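Local atomic coordinates of D7 protein (Anopheles stephensi, PDB entry 3NHI), a protein that binds and sequesters cysteinyl leukotrienes and thromboxane A2 analogues, so modulating the blood feeding of female mosquitoes on their vertebrate hosts. Residues D191-F194 against R195-Y199; T203-V207 against D208-R212; V243-N247 against S248-Q252. One frame throughout, in Å; residues are numbered along the deposited sequence.

Contact 1 of 3, residues D191-F194 against R195-Y199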
ATOM      1  N   ASP A 191      16.205  -1.148   2.185  1.00  5.83           N
ATOM      2  CA  ASP A 191      15.452  -2.299   1.696  1.00  6.08           C
ATOM      3  C   ASP A 191      14.038  -2.310   2.285  1.00  5.45           C
ATOM      4  O   ASP A 191      13.042  -2.495   1.563  1.00  5.38           O
ATOM      5  CB  ASP A 191      16.178  -3.610   2.001  1.00  6.85           C
ATOM      6  CG  ASP A 191      15.425  -4.805   1.490  1.00  8.57           C
ATOM      7  OD1 ASP A 191      14.898  -5.563   2.325  1.00 15.13           O
ATOM      8  OD2 ASP A 191      15.333  -4.978   0.258  1.00 10.38           O
ATOM      9  N   CYS A 192      13.951  -2.072   3.589  1.00  5.11           N
ATOM     10  CA  CYS A 192      12.679  -2.059   4.291  1.00  4.92           C
ATOM     11  C   CYS A 192      11.789  -0.939   3.725  1.00  4.58           C
ATOM     12  O   CYS A 192      10.577  -1.118   3.529  1.00  4.70           O
ATOM     13  CB  CYS A 192      12.959  -1.902   5.789  1.00  5.30           C
ATOM     14  SG  CYS A 192      11.529  -1.656   6.855  1.00  6.04           S
ATOM     15  N   ILE A 193      12.383   0.216   3.451  1.00  5.15           N
ATOM     16  CA  ILE A 193      11.619   1.332   2.915  1.00  4.81           C
ATOM     17  C   ILE A 193      11.155   1.065   1.489  1.00  4.39           C
ATOM     18  O   ILE A 193       9.994   1.298   1.155  1.00  4.14           O
ATOM     19  CB  ILE A 193      12.423   2.641   3.003  1.00  4.94           C
ATOM     20  CG1 ILE A 193      12.627   3.031   4.469  1.00  5.88           C
ATOM     21  CG2 ILE A 193      11.710   3.765   2.264  1.00  5.78           C
ATOM     22  CD1 ILE A 193      13.746   4.048   4.692  1.00  6.76           C
ATOM     23  N   PHE A 194      12.053   0.573   0.643  1.00  4.53           N
ATOM     24  CA  PHE A 194      11.683   0.281  -0.742  1.00  4.90           C
ATOM     25  C   PHE A 194      10.538  -0.729  -0.814  1.00  5.09           C
ATOM     26  O   PHE A 194       9.635  -0.598  -1.652  1.00  5.43           O
ATOM     27  CB  PHE A 194      12.891  -0.192  -1.566  1.00  5.37           C
ATOM     28  CG  PHE A 194      13.661   0.936  -2.234  1.00  5.86           C
ATOM     29  CD1 PHE A 194      13.921   2.136  -1.562  1.00  6.11           C
ATOM     30  CD2 PHE A 194      14.128   0.787  -3.540  1.00  6.32           C
ATOM     31  CE1 PHE A 194      14.638   3.172  -2.196  1.00  6.83           C
ATOM     32  CE2 PHE A 194      14.841   1.806  -4.176  1.00  6.79           C
ATOM     33  CZ  PHE A 194      15.090   2.999  -3.507  1.00  5.95           C
ATOM     34  N   ARG A 195      10.560  -1.731   0.064  1.00  4.87           N
ATOM     35  CA  ARG A 195       9.464  -2.700   0.103  1.00  5.50           C
ATOM     36  C   ARG A 195       8.183  -2.050   0.637  1.00  4.70           C
ATOM     37  O   ARG A 195       7.103  -2.249   0.080  1.00  4.99           O
ATOM     38  CB  ARG A 195       9.860  -3.919   0.923  1.00  6.30           C
ATOM     39  CG  ARG A 195      10.909  -4.782   0.231  1.00  9.35           C
ATOM     40  CD  ARG A 195      11.251  -5.990   1.079  1.00 14.28           C
ATOM     41  NE  ARG A 195      12.089  -6.964   0.378  1.00 20.69           N
ATOM     42  CZ  ARG A 195      11.632  -7.944  -0.404  1.00 21.50           C
ATOM     43  NH1 ARG A 195      10.329  -8.098  -0.626  1.00 21.07           N
ATOM     44  NH2 ARG A 195      12.491  -8.781  -0.979  1.00 24.53           N
ATOM     45  N   GLY A 196       8.305  -1.222   1.672  1.00  4.51           N
ATOM     46  CA  GLY A 196       7.140  -0.525   2.230  1.00  5.09           C
ATOM     47  C   GLY A 196       6.477   0.439   1.257  1.00  5.11           C
ATOM     48  O   GLY A 196       5.250   0.591   1.249  1.00  5.10           O
ATOM     49  N   LEU A 197       7.284   1.072   0.409  1.00  5.44           N
ATOM     50  CA  LEU A 197       6.772   1.993  -0.610  1.00  5.82           C
ATOM     51  C   LEU A 197       6.354   1.288  -1.894  1.00  5.44           C
ATOM     52  O   LEU A 197       5.896   1.937  -2.827  1.00  5.93           O
ATOM     53  CB  LEU A 197       7.811   3.068  -0.935  1.00  5.71           C
ATOM     54  CG  LEU A 197       8.368   3.910   0.212  1.00  7.39           C
ATOM     55  CD1 LEU A 197       9.193   5.064  -0.351  1.00  7.05           C
ATOM     56  CD2 LEU A 197       7.315   4.416   1.183  1.00  9.65           C
ATOM     57  N   ARG A 198       6.538  -0.033  -1.928  1.00  5.40           N
ATOM     58  CA  ARG A 198       6.203  -0.876  -3.087  1.00  5.22           C
ATOM     59  C   ARG A 198       7.055  -0.548  -4.316  1.00  5.11           C
ATOM     60  O   ARG A 198       6.672  -0.831  -5.447  1.00  5.78           O
ATOM     61  CB  ARG A 198       4.695  -0.826  -3.385  1.00  5.16           C
ATOM     62  CG  ARG A 198       3.842  -1.783  -2.524  1.00  5.29           C
ATOM     63  CD  ARG A 198       3.847  -1.462  -1.010  1.00  5.45           C
ATOM     64  NE  ARG A 198       2.851  -2.276  -0.315  1.00  4.92           N
ATOM     65  CZ  ARG A 198       2.568  -2.193   0.984  1.00  5.22           C
ATOM     66  NH1 ARG A 198       3.198  -1.316   1.762  1.00  5.44           N
ATOM     67  NH2 ARG A 198       1.634  -2.975   1.510  1.00  5.09           N
ATOM     68  N   TYR A 199       8.222   0.039  -4.076  1.00  5.16           N
ATOM     69  CA  TYR A 199       9.263   0.163  -5.109  1.00  5.29           C
ATOM     70  C   TYR A 199       9.792  -1.205  -5.532  1.00  5.97           C
ATOM     71  O   TYR A 199      10.267  -1.382  -6.661  1.00  6.56           O
ATOM     72  CB  TYR A 199      10.446   0.958  -4.565  1.00  5.32           C
ATOM     73  CG  TYR A 199      10.296   2.454  -4.466  1.00  4.66           C
ATOM     74  CD1 TYR A 199       9.078   3.116  -4.729  1.00  5.11           C
ATOM     75  CD2 TYR A 199      11.387   3.222  -4.077  1.00  5.01           C
ATOM     76  CE1 TYR A 199       8.983   4.502  -4.630  1.00  5.19           C
ATOM     77  CE2 TYR A 199      11.305   4.595  -3.968  1.00  5.89           C
ATOM     78  CZ  TYR A 199      10.113   5.240  -4.251  1.00  4.63           C
ATOM     79  OH  TYR A 199      10.061   6.616  -4.130  1.00  6.68           O
TER
HETATM   80  O   HOH W   1      15.510  -8.019   0.407  1.00 29.18           O
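A Schellman motif ends helix 184-196, and Phe194 and Tyr199 meet across it in a T-shaped stack. Tyr199 turns its ring edge onto Phe194, with CD2 above the middle of the Phe194 face, 3.7 Å from Phe194 CG; the two planes stand at 82°. The backbone brings them together: Arg198 has positive phi (65°), which swings the chain back so that Tyr199 N reaches Phe194 O in a weak bond of 2.9 Å, while Arg198 N bonds to Arg195 O. Before this turn the helical ladder is regular, ending with Leu197 N on Ile193 O at 2.8 Å. Ile193 and Leu197 run side by side, CG2 of Ile193 lying 3.9 Å from CD1 of Leu197. On the solvent side Asp191 holds CG anti to its amide N (chi1 -179°), setting the carboxylate alongside the extended Arg195 chain; the salt bridge from OD1 of Asp191 to NE of Arg195 is long, 3.7 Å, and one water links the pair weakly. Arg195 NH1 has its stronger partner in Asp202. Past the turn, NH1 of Arg198 donates a hydrogen bond of 2.8 Å to Gly196 O, which lies in the guanidinium plane. Helix 238-246 packs on Phe194 through Tyr241 and Tyr242, Phe258 of helix 251-266 touches Ile193, Leu197 and Tyr199, and the Cys192-Cys159 disulfide ties the helix to helix 155-163.

Contact 2 of 3, residues T203-V207 against D208-R212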
ATOM      1  N   THR A 203       9.038 -10.002  -6.522  1.00 13.85           N
ATOM      2  CA  THR A 203       9.307 -10.140  -7.959  1.00 13.63           C
ATOM      3  C   THR A 203      10.366  -9.150  -8.466  1.00 13.02           C
ATOM      4  O   THR A 203      10.692  -9.137  -9.661  1.00 13.84           O
ATOM      5  CB  THR A 203       8.017  -9.995  -8.803  1.00 14.11           C
ATOM      6  OG1 THR A 203       7.689  -8.603  -8.966  1.00 15.00           O
ATOM      7  CG2 THR A 203       6.860 -10.728  -8.145  1.00 15.27           C
ATOM      8  N   GLY A 204      10.885  -8.323  -7.563  1.00 11.30           N
ATOM      9  CA  GLY A 204      11.971  -7.406  -7.885  1.00 10.26           C
ATOM     10  C   GLY A 204      11.540  -5.955  -7.968  1.00  9.00           C
ATOM     11  O   GLY A 204      10.635  -5.511  -7.258  1.00  8.83           O
ATOM     12  N   LEU A 205      12.210  -5.218  -8.844  1.00  8.18           N
ATOM     13  CA  LEU A 205      12.005  -3.785  -9.013  1.00  7.74           C
ATOM     14  C   LEU A 205      10.705  -3.442  -9.729  1.00  7.09           C
ATOM     15  O   LEU A 205      10.326  -4.101 -10.702  1.00  7.12           O
ATOM     16  CB  LEU A 205      13.186  -3.226  -9.806  1.00  8.70           C
ATOM     17  CG  LEU A 205      13.222  -1.737 -10.132  1.00  9.85           C
ATOM     18  CD1 LEU A 205      13.371  -0.915  -8.858  1.00  9.78           C
ATOM     19  CD2 LEU A 205      14.369  -1.450 -11.112  1.00 11.04           C
ATOM     20  N   LYS A 206      10.040  -2.394  -9.246  1.00  6.14           N
ATOM     21  CA  LYS A 206       8.875  -1.851  -9.936  1.00  6.79           C
ATOM     22  C   LYS A 206       9.210  -0.458 -10.437  1.00  6.36           C
ATOM     23  O   LYS A 206       9.014   0.541  -9.739  1.00  6.22           O
ATOM     24  CB  LYS A 206       7.655  -1.833  -9.007  1.00  7.43           C
ATOM     25  CG  LYS A 206       7.312  -3.185  -8.392  1.00  9.31           C
ATOM     26  CD  LYS A 206       6.813  -4.170  -9.438  1.00 13.49           C
ATOM     27  CE  LYS A 206       6.339  -5.472  -8.810  1.00 15.69           C
ATOM     28  NZ  LYS A 206       5.170  -5.221  -7.917  1.00 17.86           N
ATOM     29  N   VAL A 207       9.736  -0.394 -11.660  1.00  6.05           N
ATOM     30  CA  VAL A 207      10.160   0.890 -12.230  1.00  6.63           C
ATOM     31  C   VAL A 207       8.979   1.863 -12.258  1.00  6.60           C
ATOM     32  O   VAL A 207       9.119   3.046 -11.924  1.00  6.31           O
ATOM     33  CB  VAL A 207      10.746   0.714 -13.647  1.00  6.34           C
ATOM     34  CG1 VAL A 207      11.140   2.067 -14.241  1.00  8.30           C
ATOM     35  CG2 VAL A 207      11.967  -0.233 -13.634  1.00  8.23           C
ATOM     36  N   ASP A 208       7.801   1.351 -12.603  1.00  6.68           N
ATOM     37  CA  ASP A 208       6.617   2.207 -12.721  1.00  6.84           C
ATOM     38  C   ASP A 208       6.228   2.868 -11.397  1.00  6.04           C
ATOM     39  O   ASP A 208       5.673   3.962 -11.396  1.00  6.02           O
ATOM     40  CB  ASP A 208       5.427   1.405 -13.244  1.00  6.82           C
ATOM     41  CG  ASP A 208       5.537   1.054 -14.711  1.00 10.80           C
ATOM     42  OD1 ASP A 208       6.504   1.462 -15.385  1.00 13.73           O
ATOM     43  OD2 ASP A 208       4.613   0.369 -15.190  1.00 14.59           O
ATOM     44  N   GLU A 209       6.514   2.214 -10.272  1.00  5.26           N
ATOM     45  CA  GLU A 209       6.167   2.776  -8.970  0.50  5.51           C
ATOM     46  C   GLU A 209       7.068   3.947  -8.606  1.00  5.45           C
ATOM     47  O   GLU A 209       6.613   4.941  -8.040  1.00  6.17           O
ATOM     48  CB  GLU A 209       6.206   1.709  -7.873  0.50  5.54           C
ATOM     49  CG  GLU A 209       5.105   0.665  -7.982  0.50  5.77           C
ATOM     50  CD  GLU A 209       3.710   1.273  -8.081  0.50  7.84           C
ATOM     51  OE1 GLU A 209       2.851   0.652  -8.736  0.50 10.09           O
ATOM     52  OE2 GLU A 209       3.465   2.349  -7.497  0.50  8.08           O
ATOM     53  N   ILE A 210       8.349   3.829  -8.929  1.00  5.54           N
ATOM     54  CA  ILE A 210       9.259   4.954  -8.703  1.00  5.78           C
ATOM     55  C   ILE A 210       8.877   6.125  -9.624  1.00  5.64           C
ATOM     56  O   ILE A 210       8.813   7.277  -9.173  1.00  5.85           O
ATOM     57  CB  ILE A 210      10.732   4.524  -8.833  1.00  5.68           C
ATOM     58  CG1 ILE A 210      11.045   3.463  -7.765  1.00  6.22           C
ATOM     59  CG2 ILE A 210      11.677   5.724  -8.731  1.00  7.71           C
ATOM     60  CD1 ILE A 210      12.476   2.882  -7.825  1.00  8.00           C
ATOM     61  N   VAL A 211       8.577   5.835 -10.893  1.00  5.76           N
ATOM     62  CA  VAL A 211       8.096   6.866 -11.811  1.00  6.27           C
ATOM     63  C   VAL A 211       6.846   7.547 -11.252  1.00  5.86           C
ATOM     64  O   VAL A 211       6.741   8.773 -11.321  1.00  6.07           O
ATOM     65  CB  VAL A 211       7.844   6.298 -13.221  1.00  6.05           C
ATOM     66  CG1 VAL A 211       7.110   7.302 -14.108  1.00  6.81           C
ATOM     67  CG2 VAL A 211       9.174   5.901 -13.863  1.00  7.43           C
ATOM     68  N   ARG A 212       5.918   6.771 -10.680  1.00  5.62           N
ATOM     69  CA  ARG A 212       4.679   7.331 -10.120  1.00  5.66           C
ATOM     70  C   ARG A 212       4.983   8.413  -9.080  1.00  5.29           C
ATOM     71  O   ARG A 212       4.312   9.445  -9.035  1.00  5.44           O
ATOM     72  CB  ARG A 212       3.816   6.232  -9.508  1.00  5.73           C
ATOM     73  CG  ARG A 212       2.425   6.681  -9.079  1.00  7.23           C
ATOM     74  CD  ARG A 212       1.678   5.469  -8.557  1.00  8.22           C
ATOM     75  NE  ARG A 212       0.263   5.724  -8.275  1.00  9.21           N
ATOM     76  CZ  ARG A 212      -0.213   6.033  -7.076  1.00  9.05           C
ATOM     77  NH1 ARG A 212       0.607   6.181  -6.046  1.00  7.34           N
ATOM     78  NH2 ARG A 212      -1.513   6.208  -6.907  1.00  9.63           N
TER
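Backbone hydrogen bonding joins Lys206, at the N-cap position of helix 207-216, to the first turn of that helix. The carbonyl oxygen of Lys206 takes two weak bonds, from Glu209 N at 3.1 Å and from Ile210 N at 3.5 Å, the first strongly bent and the second straighter. One residue on, the helix is in regular form: Val211 N gives a nearly linear bond (174°) of 3.0 Å to Val207 O.

The apolar contacts are few. Leu205, at the end of strand 204-205, and Ile210 cross at about a right angle and meet methyl to methyl, Leu205 CD1 lying 4.0 Å from Ile210 CD1. With chi1 at 180°, Leu205 places CG opposite its amide nitrogen, and chi2 of 66° then turns CD1 toward Ile210. Val207 CG1 and Val211 CG2 lie one turn apart at 4.3 Å. On another side the aliphatic part of Glu209 packs on Lys206, CG of Glu209 standing 3.7 Å from CB of Lys206.

The charged ends of this last pair diverge in the conformer described here, with Lys206 NZ 6.4 Å from Glu209 OE1. Within this stretch the contact is thus made by backbone bonds and hydrocarbon packing, while the charged ends pair outside it: Lys206 with Asp201 of the adjoining hairpin, Asp208 with Arg227 of helix 223-231, and Glu209 with Arg17 of helix 8-22, which makes the last of these a link to the N-terminal part of the protein.

Contact 3 of 3, residues V243-N247 against S248-Q252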
ATOM      1  N   VAL A 243      21.229   4.595  -4.148  1.00  6.18           N
ATOM      2  CA  VAL A 243      22.506   5.248  -4.461  1.00  6.51           C
ATOM      3  C   VAL A 243      22.502   5.798  -5.887  1.00  6.04           C
ATOM      4  O   VAL A 243      22.911   6.945  -6.125  1.00  6.52           O
ATOM      5  CB  VAL A 243      23.703   4.288  -4.254  1.00  6.28           C
ATOM      6  CG1 VAL A 243      24.973   4.858  -4.888  1.00  7.25           C
ATOM      7  CG2 VAL A 243      23.939   4.035  -2.782  1.00  7.65           C
ATOM      8  N   CYS A 244      22.013   5.003  -6.836  1.00  6.33           N
ATOM      9  CA  CYS A 244      21.966   5.477  -8.220  1.00  6.52           C
ATOM     10  C   CYS A 244      21.119   6.740  -8.375  1.00  6.84           C
ATOM     11  O   CYS A 244      21.514   7.666  -9.078  1.00  7.48           O
ATOM     12  CB  CYS A 244      21.473   4.387  -9.165  1.00  6.72           C
ATOM     13  SG  CYS A 244      22.710   3.097  -9.369  1.00  7.11           S
ATOM     14  N   LEU A 245      19.963   6.779  -7.709  1.00  6.72           N
ATOM     15  CA  LEU A 245      19.074   7.936  -7.790  1.00  7.15           C
ATOM     16  C   LEU A 245      19.685   9.149  -7.106  1.00  7.39           C
ATOM     17  O   LEU A 245      19.699  10.252  -7.671  1.00  8.06           O
ATOM     18  CB  LEU A 245      17.711   7.602  -7.175  1.00  6.88           C
ATOM     19  CG  LEU A 245      16.881   6.606  -7.991  1.00  6.59           C
ATOM     20  CD1 LEU A 245      15.847   5.930  -7.102  1.00  6.57           C
ATOM     21  CD2 LEU A 245      16.228   7.260  -9.202  1.00  8.05           C
ATOM     22  N   VAL A 246      20.230   8.937  -5.914  1.00  7.58           N
ATOM     23  CA  VAL A 246      20.773  10.042  -5.125  1.00  8.94           C
ATOM     24  C   VAL A 246      21.978  10.669  -5.822  1.00  9.72           C
ATOM     25  O   VAL A 246      22.116  11.895  -5.838  1.00 10.77           O
ATOM     26  CB  VAL A 246      21.123   9.590  -3.688  1.00  8.44           C
ATOM     27  CG1 VAL A 246      21.964  10.657  -2.967  1.00 10.13           C
ATOM     28  CG2 VAL A 246      19.841   9.293  -2.900  1.00  8.89           C
ATOM     29  N   ASN A 247      22.815   9.847  -6.448  1.00  9.84           N
ATOM     30  CA  ASN A 247      24.034  10.359  -7.070  1.00 10.86           C
ATOM     31  C   ASN A 247      23.881  10.817  -8.522  1.00 11.23           C
ATOM     32  O   ASN A 247      24.859  11.224  -9.154  1.00 13.61           O
ATOM     33  CB  ASN A 247      25.178   9.363  -6.912  1.00 10.50           C
ATOM     34  CG  ASN A 247      25.790   9.403  -5.520  1.00  9.81           C
ATOM     35  OD1 ASN A 247      25.565  10.345  -4.759  1.00 11.94           O
ATOM     36  ND2 ASN A 247      26.577   8.392  -5.189  1.00 11.65           N
ATOM     37  N   SER A 248      22.651  10.810  -9.011  1.00 11.33           N
ATOM     38  CA  SER A 248      22.329  11.194 -10.385  1.00 10.78           C
ATOM     39  C   SER A 248      21.924  12.661 -10.510  1.00 11.08           C
ATOM     40  O   SER A 248      21.745  13.359  -9.509  1.00  9.72           O
ATOM     41  CB  SER A 248      21.168  10.339 -10.889  1.00 10.57           C
ATOM     42  OG  SER A 248      19.945  10.792 -10.319  1.00 10.29           O
ATOM     43  N   ARG A 249      21.725  13.104 -11.750  1.00 11.65           N
ATOM     44  CA  ARG A 249      21.227  14.449 -12.034  1.00 13.55           C
ATOM     45  C   ARG A 249      19.804  14.642 -11.467  1.00 13.04           C
ATOM     46  O   ARG A 249      19.326  15.776 -11.342  1.00 14.29           O
ATOM     47  CB  ARG A 249      21.245  14.695 -13.546  1.00 14.23           C
ATOM     48  CG  ARG A 249      21.757  16.060 -13.976  1.00 19.60           C
ATOM     49  CD  ARG A 249      23.210  16.000 -14.461  1.00 25.28           C
ATOM     50  NE  ARG A 249      23.326  15.426 -15.805  1.00 29.08           N
ATOM     51  CZ  ARG A 249      23.806  14.213 -16.080  1.00 30.71           C
ATOM     52  NH1 ARG A 249      24.238  13.416 -15.107  1.00 31.67           N
ATOM     53  NH2 ARG A 249      23.857  13.796 -17.343  1.00 31.42           N
ATOM     54  N   LEU A 250      19.135  13.542 -11.116  1.00 11.95           N
ATOM     55  CA  LEU A 250      17.792  13.581 -10.507  1.00 11.50           C
ATOM     56  C   LEU A 250      17.793  13.865  -9.009  1.00 10.75           C
ATOM     57  O   LEU A 250      16.728  13.981  -8.416  1.00 10.02           O
ATOM     58  CB  LEU A 250      17.059  12.244 -10.713  1.00 11.99           C
ATOM     59  CG  LEU A 250      16.743  11.807 -12.138  1.00 12.85           C
ATOM     60  CD1 LEU A 250      16.321  10.351 -12.149  1.00 14.27           C
ATOM     61  CD2 LEU A 250      15.650  12.683 -12.741  1.00 15.94           C
ATOM     62  N   LYS A 251      18.980  13.965  -8.413  1.00  9.70           N
ATOM     63  CA  LYS A 251      19.152  14.052  -6.956  1.00 10.08           C
ATOM     64  C   LYS A 251      18.052  14.797  -6.205  1.00  8.88           C
ATOM     65  O   LYS A 251      17.378  14.215  -5.348  1.00  8.49           O
ATOM     66  CB  LYS A 251      20.514  14.690  -6.617  1.00 10.37           C
ATOM     67  CG  LYS A 251      20.767  14.900  -5.119  1.00 14.53           C
ATOM     68  CD  LYS A 251      21.762  16.044  -4.849  1.00 18.89           C
ATOM     69  CE  LYS A 251      21.092  17.437  -4.841  1.00 21.40           C
ATOM     70  NZ  LYS A 251      20.105  17.656  -3.731  1.00 21.36           N
ATOM     71  N   GLN A 252      17.893  16.088  -6.489  1.00  8.99           N
ATOM     72  CA  GLN A 252      16.950  16.892  -5.725  1.00  8.63           C
ATOM     73  C   GLN A 252      15.511  16.459  -5.964  1.00  7.72           C
ATOM     74  O   GLN A 252      14.701  16.443  -5.036  1.00  7.28           O
ATOM     75  CB  GLN A 252      17.101  18.387  -6.023  1.00  9.55           C
ATOM     76  CG  GLN A 252      16.275  19.280  -5.078  1.00 12.36           C
ATOM     77  CD  GLN A 252      16.615  19.049  -3.607  1.00 15.19           C
ATOM     78  OE1 GLN A 252      17.776  19.172  -3.193  1.00 17.75           O
ATOM     79  NE2 GLN A 252      15.608  18.694  -2.812  1.00 13.73           N
TER
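Ser248 meets the end of helix 238-246 with both its backbone and its side chain. Its amide N bonds to Leu245 O at 3.3 Å, and its hydroxyl donates to the same oxygen at 2.7 Å; both donors come from one face of the carbonyl plane, the amide well above it (68°) and the hydroxyl only moderately tilted. The torsion chi1 of 76° sets OG between the amide nitrogen and the carbonyl carbon, directing it back to the helix while CB sits 3.2 Å from the carbonyl O of Cys244, a residue of the last helical turn that is disulfide-bonded to Cys233. Ser248 OG is also an acceptor, receiving Leu250 N at 3.0 Å, so that one hydroxyl joins the end of the first helix to the turn ahead. Arg249 then carries the chain round a type I turn that Lys251 N closes on Ser248 O. Leu250 reaches back to Leu245, CD1 of Leu250 lying 4.3 Å from CD2 of Leu245, and both leucines also touch Val229 of helix 223-231. Lys251 lays its CB 3.3 Å from Val246 O; beyond this the chain bends at chi3 and chi4, and NZ bonds to Gln252 OE1 at 2.8 Å. The whole is a tight inter-helix turn joining helices 238-246 and 251-266, with a serine capping bond in the turn leading into the second helix.

Contacts 1 and 2 adjoin, their centres 10 Å apart: the hairpin of strands 200-201 and 204-205 leads from one into the other, and Tyr199 O takes a probable hydrogen bond of 2.8 Å from Lys206 N. Side chains meet here too, Tyr199 CG lying 3.5 Å from Ile210 CG1. Contact 3 touches neither, its nearest atoms being about 5 Å from contact 1 and about 4 Å from contact 2, but shared neighbours connect them: helix 238-246, which holds most of its first segment, also packs on Phe194, and Val226 of helix 223-231 touches both Ile210 and Leu250. The bound hydroxyeicosatetraenoic acid lies elsewhere, about 13 Å from the side chain of Arg198, itself about 12 Å from that of ligand-binding Lys151.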